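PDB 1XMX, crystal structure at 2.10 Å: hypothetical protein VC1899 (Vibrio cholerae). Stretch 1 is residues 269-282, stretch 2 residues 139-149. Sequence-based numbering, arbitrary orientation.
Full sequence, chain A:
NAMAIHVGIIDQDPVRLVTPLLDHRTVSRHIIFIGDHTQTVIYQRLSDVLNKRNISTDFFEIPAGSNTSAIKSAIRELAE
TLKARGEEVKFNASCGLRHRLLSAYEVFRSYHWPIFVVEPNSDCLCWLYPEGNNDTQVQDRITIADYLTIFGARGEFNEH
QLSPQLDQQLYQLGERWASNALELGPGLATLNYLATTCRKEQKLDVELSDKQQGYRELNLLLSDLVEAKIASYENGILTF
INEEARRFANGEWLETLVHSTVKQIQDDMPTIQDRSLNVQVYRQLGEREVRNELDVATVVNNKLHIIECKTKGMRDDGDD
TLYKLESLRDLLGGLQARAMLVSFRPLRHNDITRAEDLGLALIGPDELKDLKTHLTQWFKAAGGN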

# COMPACT_ATOMS: atom_id res chain seq x y z
N MET A 269 -13.23 -8.37 -6.67
CA MET A 269 -11.82 -8.80 -6.67
C MET A 269 -11.44 -8.94 -5.23
O MET A 269 -10.89 -7.99 -4.67
CB MET A 269 -10.87 -7.69 -7.21
CG MET A 269 -10.45 -7.76 -8.72
SD MET A 269 -8.90 -6.98 -9.24
CE MET A 269 -7.89 -7.92 -8.25
N PRO A 270 -11.75 -10.08 -4.59
CA PRO A 270 -11.34 -10.26 -3.16
C PRO A 270 -9.85 -10.17 -2.86
O PRO A 270 -9.50 -10.04 -1.70
CB PRO A 270 -11.88 -11.66 -2.77
CG PRO A 270 -12.11 -12.38 -4.09
CD PRO A 270 -12.47 -11.24 -5.12
N THR A 271 -8.96 -10.23 -3.86
CA THR A 271 -7.51 -10.03 -3.58
C THR A 271 -7.22 -8.61 -3.08
O THR A 271 -6.19 -8.37 -2.56
CB THR A 271 -6.61 -10.34 -4.82
OG1 THR A 271 -7.08 -9.58 -5.96
CG2 THR A 271 -6.63 -11.83 -5.18
N ILE A 272 -8.14 -7.65 -3.26
CA ILE A 272 -7.90 -6.31 -2.74
C ILE A 272 -8.43 -6.37 -1.33
O ILE A 272 -9.62 -6.37 -1.11
CB ILE A 272 -8.67 -5.23 -3.55
CG1 ILE A 272 -8.30 -5.32 -5.04
CG2 ILE A 272 -8.39 -3.83 -2.98
CD1 ILE A 272 -9.11 -4.45 -5.93
N GLN A 273 -7.54 -6.42 -0.37
CA GLN A 273 -7.91 -6.88 0.93
C GLN A 273 -8.00 -5.67 1.88
O GLN A 273 -8.53 -5.77 2.96
CB GLN A 273 -6.87 -7.92 1.35
CG GLN A 273 -5.50 -7.30 1.68
CD GLN A 273 -4.39 -8.26 1.44
OE1 GLN A 273 -4.14 -8.62 0.31
NE2 GLN A 273 -3.76 -8.70 2.50
N ASP A 274 -7.50 -4.51 1.44
CA ASP A 274 -7.52 -3.28 2.23
C ASP A 274 -7.37 -2.02 1.34
O ASP A 274 -6.74 -2.06 0.31
CB ASP A 274 -6.46 -3.28 3.35
CG ASP A 274 -6.80 -2.25 4.45
OD1 ASP A 274 -7.97 -1.81 4.52
OD2 ASP A 274 -5.95 -1.87 5.26
N ARG A 275 -7.93 -0.88 1.75
CA ARG A 275 -7.82 0.34 0.94
C ARG A 275 -8.03 1.50 1.83
O ARG A 275 -8.80 1.40 2.79
CB ARG A 275 -8.86 0.42 -0.18
CG ARG A 275 -10.24 0.20 0.34
CD ARG A 275 -11.37 0.41 -0.72
NE ARG A 275 -12.57 -0.09 -0.07
CZ ARG A 275 -13.37 0.66 0.68
NH1 ARG A 275 -13.16 1.96 0.77
NH2 ARG A 275 -14.41 0.11 1.30
N SER A 276 -7.41 2.63 1.48
CA SER A 276 -7.52 3.82 2.28
C SER A 276 -7.29 5.07 1.46
O SER A 276 -6.63 5.00 0.44
CB SER A 276 -6.50 3.76 3.41
OG SER A 276 -7.09 4.34 4.56
N LEU A 277 -7.79 6.20 1.94
CA LEU A 277 -7.70 7.50 1.31
C LEU A 277 -6.83 8.42 2.15
O LEU A 277 -7.07 8.58 3.32
CB LEU A 277 -9.12 8.12 1.15
CG LEU A 277 -9.30 9.45 0.39
CD1 LEU A 277 -8.65 9.41 -1.05
CD2 LEU A 277 -10.80 9.85 0.28
N ASN A 278 -5.80 8.97 1.54
CA ASN A 278 -4.95 9.97 2.18
C ASN A 278 -4.34 9.53 3.51
O ASN A 278 -4.47 10.22 4.53
CB ASN A 278 -5.69 11.31 2.33
CG ASN A 278 -5.78 12.07 1.00
OD1 ASN A 278 -4.76 12.26 0.33
ND2 ASN A 278 -6.98 12.52 0.63
N VAL A 279 -3.67 8.38 3.49
CA VAL A 279 -3.01 7.88 4.67
C VAL A 279 -1.85 8.82 5.02
O VAL A 279 -1.02 9.12 4.15
CB VAL A 279 -2.48 6.46 4.39
CG1 VAL A 279 -1.97 5.85 5.68
CG2 VAL A 279 -3.60 5.58 3.79
N GLN A 280 -1.83 9.33 6.25
CA GLN A 280 -0.64 10.03 6.78
C GLN A 280 0.38 9.02 7.33
O GLN A 280 0.03 8.20 8.14
CB GLN A 280 -1.03 11.02 7.86
CG GLN A 280 -2.22 11.91 7.48
CD GLN A 280 -1.89 12.79 6.28
OE1 GLN A 280 -2.60 12.81 5.26
NE2 GLN A 280 -0.78 13.50 6.38
N VAL A 281 1.65 9.11 6.92
CA VAL A 281 2.67 8.11 7.25
C VAL A 281 3.82 8.84 7.94
O VAL A 281 4.33 9.85 7.42
CB VAL A 281 3.29 7.43 5.99
CG1 VAL A 281 4.30 6.30 6.38
CG2 VAL A 281 2.23 6.95 5.04
N TYR A 282 4.19 8.35 9.11
CA TYR A 282 5.24 8.90 9.94
C TYR A 282 6.38 7.88 10.14
O TYR A 282 6.12 6.69 10.34
CB TYR A 282 4.65 9.31 11.31
CG TYR A 282 3.55 10.35 11.22
CD1 TYR A 282 2.21 9.97 11.09
CD2 TYR A 282 3.85 11.70 11.26
CE1 TYR A 282 1.19 10.93 11.01
CE2 TYR A 282 2.84 12.69 11.16
CZ TYR A 282 1.51 12.29 11.03
OH TYR A 282 0.51 13.25 10.94
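Stretch 2 (139-149) QDRITIADYLT

Stretch 2 enters as a loop, residues 139-143, extended except at Arg141, and winds into a helix from Ile144 that runs on past Thr149. The helix 144-149 crosses the strand 272-276 almost at a right angle: the N-to-C directions differ by 82° (signed crossing angle -82°), and the axes come within 9.6 Å. The two backbones come closest along the loop and up to the start of the helix, with the CA atoms of Gln273 and Asp140 5.9 Å apart and those of Asp274 and Thr143 5.7 Å apart. Farther on, the CA atoms of Val281 and Leu148 are separated by 8.0 Å, leaving room for side chains.

Two neighbouring strand residues read the incoming backbone. Gln273, chi1 p, donates from NE2 to Ile142 O at 3.0 Å, while its OE1 lies 3.3 Å from Asp140 CB. Asp274, chi1 t, accepts from Ile144 N through OD2 at 3.0 Å, and a water links the same OD2 to Ala145 N. Thus the strand carboxylate takes the amide of Ile144 directly and that of Ala145 through the water, while Thr143 OG1, at the N-cap, accepts from Asp146 N at 3.1 Å.

Beyond this polar anchor the contact is made between carbon atoms. Ile144 CD1 rests 3.8 Å from Ser276 CB, and Leu148, one helical turn later, makes the apolar pairs, placing CD1 4.3 Å from Val279 CG1 and CD2 4.4 Å from Val281 CG1.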

# COMPACT_ATOMS: atom_id res chain seq x y z
N GLN A 139 -3.98 -16.67 2.19
CA GLN A 139 -5.15 -15.79 2.19
C GLN A 139 -4.64 -14.36 2.31
O GLN A 139 -3.50 -14.15 2.74
CB GLN A 139 -6.06 -16.11 3.37
CG GLN A 139 -6.69 -17.48 3.25
CD GLN A 139 -7.68 -17.73 4.35
OE1 GLN A 139 -7.67 -17.06 5.37
NE2 GLN A 139 -8.58 -18.67 4.12
N ASP A 140 -5.53 -13.40 2.05
CA ASP A 140 -5.22 -11.99 1.97
C ASP A 140 -5.84 -11.28 3.15
O ASP A 140 -6.98 -10.88 3.10
CB ASP A 140 -5.78 -11.45 0.64
CG ASP A 140 -5.10 -12.10 -0.57
OD1 ASP A 140 -3.91 -12.34 -0.41
OD2 ASP A 140 -5.74 -12.40 -1.63
N ARG A 141 -5.08 -11.13 4.23
CA ARG A 141 -5.58 -10.69 5.54
C ARG A 141 -4.87 -9.47 6.11
O ARG A 141 -5.47 -8.65 6.79
CB ARG A 141 -5.41 -11.83 6.56
CG ARG A 141 -6.18 -13.13 6.23
CD ARG A 141 -7.62 -12.90 6.16
NE ARG A 141 -8.30 -14.18 5.92
CZ ARG A 141 -9.60 -14.31 5.74
NH1 ARG A 141 -10.39 -13.24 5.75
NH2 ARG A 141 -10.12 -15.53 5.55
N ILE A 142 -3.57 -9.39 5.90
CA ILE A 142 -2.77 -8.25 6.39
C ILE A 142 -3.32 -6.90 5.88
O ILE A 142 -3.83 -6.79 4.75
CB ILE A 142 -1.26 -8.45 6.05
CG1 ILE A 142 -0.35 -7.67 7.02
CG2 ILE A 142 -0.93 -8.17 4.57
CD1 ILE A 142 1.01 -7.51 6.46
N THR A 143 -3.29 -5.89 6.75
CA THR A 143 -3.78 -4.57 6.40
C THR A 143 -2.65 -3.63 6.06
O THR A 143 -1.50 -3.93 6.30
CB THR A 143 -4.50 -3.96 7.58
OG1 THR A 143 -3.56 -3.83 8.65
CG2 THR A 143 -5.67 -4.83 7.97
N ILE A 144 -2.99 -2.47 5.49
CA ILE A 144 -2.04 -1.33 5.29
C ILE A 144 -1.34 -0.93 6.59
O ILE A 144 -0.14 -0.67 6.62
CB ILE A 144 -2.77 -0.07 4.74
CG1 ILE A 144 -3.40 -0.37 3.38
CG2 ILE A 144 -1.79 1.18 4.67
CD1 ILE A 144 -4.59 0.48 2.98
N ALA A 145 -2.11 -0.88 7.67
CA ALA A 145 -1.60 -0.46 8.97
C ALA A 145 -0.52 -1.38 9.42
O ALA A 145 0.53 -0.93 9.92
CB ALA A 145 -2.70 -0.44 9.96
N ASP A 146 -0.76 -2.68 9.22
CA ASP A 146 0.18 -3.75 9.60
C ASP A 146 1.40 -3.67 8.76
O ASP A 146 2.53 -3.88 9.26
CB ASP A 146 -0.43 -5.08 9.30
CG ASP A 146 -1.39 -5.49 10.34
OD1 ASP A 146 -1.30 -4.90 11.47
OD2 ASP A 146 -2.22 -6.39 10.03
N TYR A 147 1.18 -3.38 7.47
CA TYR A 147 2.27 -3.25 6.53
C TYR A 147 3.19 -2.13 6.93
O TYR A 147 4.41 -2.30 6.92
CB TYR A 147 1.74 -2.94 5.13
CG TYR A 147 2.21 -3.98 4.14
CD1 TYR A 147 3.51 -3.96 3.66
CD2 TYR A 147 1.37 -5.00 3.72
CE1 TYR A 147 3.95 -4.92 2.76
CE2 TYR A 147 1.81 -5.98 2.82
CZ TYR A 147 3.09 -5.91 2.34
OH TYR A 147 3.54 -6.85 1.46
N LEU A 148 2.63 -0.97 7.29
CA LEU A 148 3.48 0.13 7.69
C LEU A 148 4.27 -0.20 8.95
O LEU A 148 5.47 0.13 9.01
CB LEU A 148 2.71 1.44 7.84
CG LEU A 148 1.99 1.89 6.55
CD1 LEU A 148 1.07 3.06 6.81
CD2 LEU A 148 2.96 2.24 5.45
N THR A 149 3.62 -0.81 9.94
CA THR A 149 4.31 -1.16 11.16
C THR A 149 5.51 -2.06 10.83
O THR A 149 6.64 -1.82 11.27
CB THR A 149 3.37 -1.91 12.10
OG1 THR A 149 2.30 -1.04 12.41
CG2 THR A 149 4.10 -2.36 13.39
O HOH W 1 -8.32 -12.65 -1.22
O HOH W 2 -7.28 -6.50 5.53
O HOH W 3 -5.16 -0.51 7.56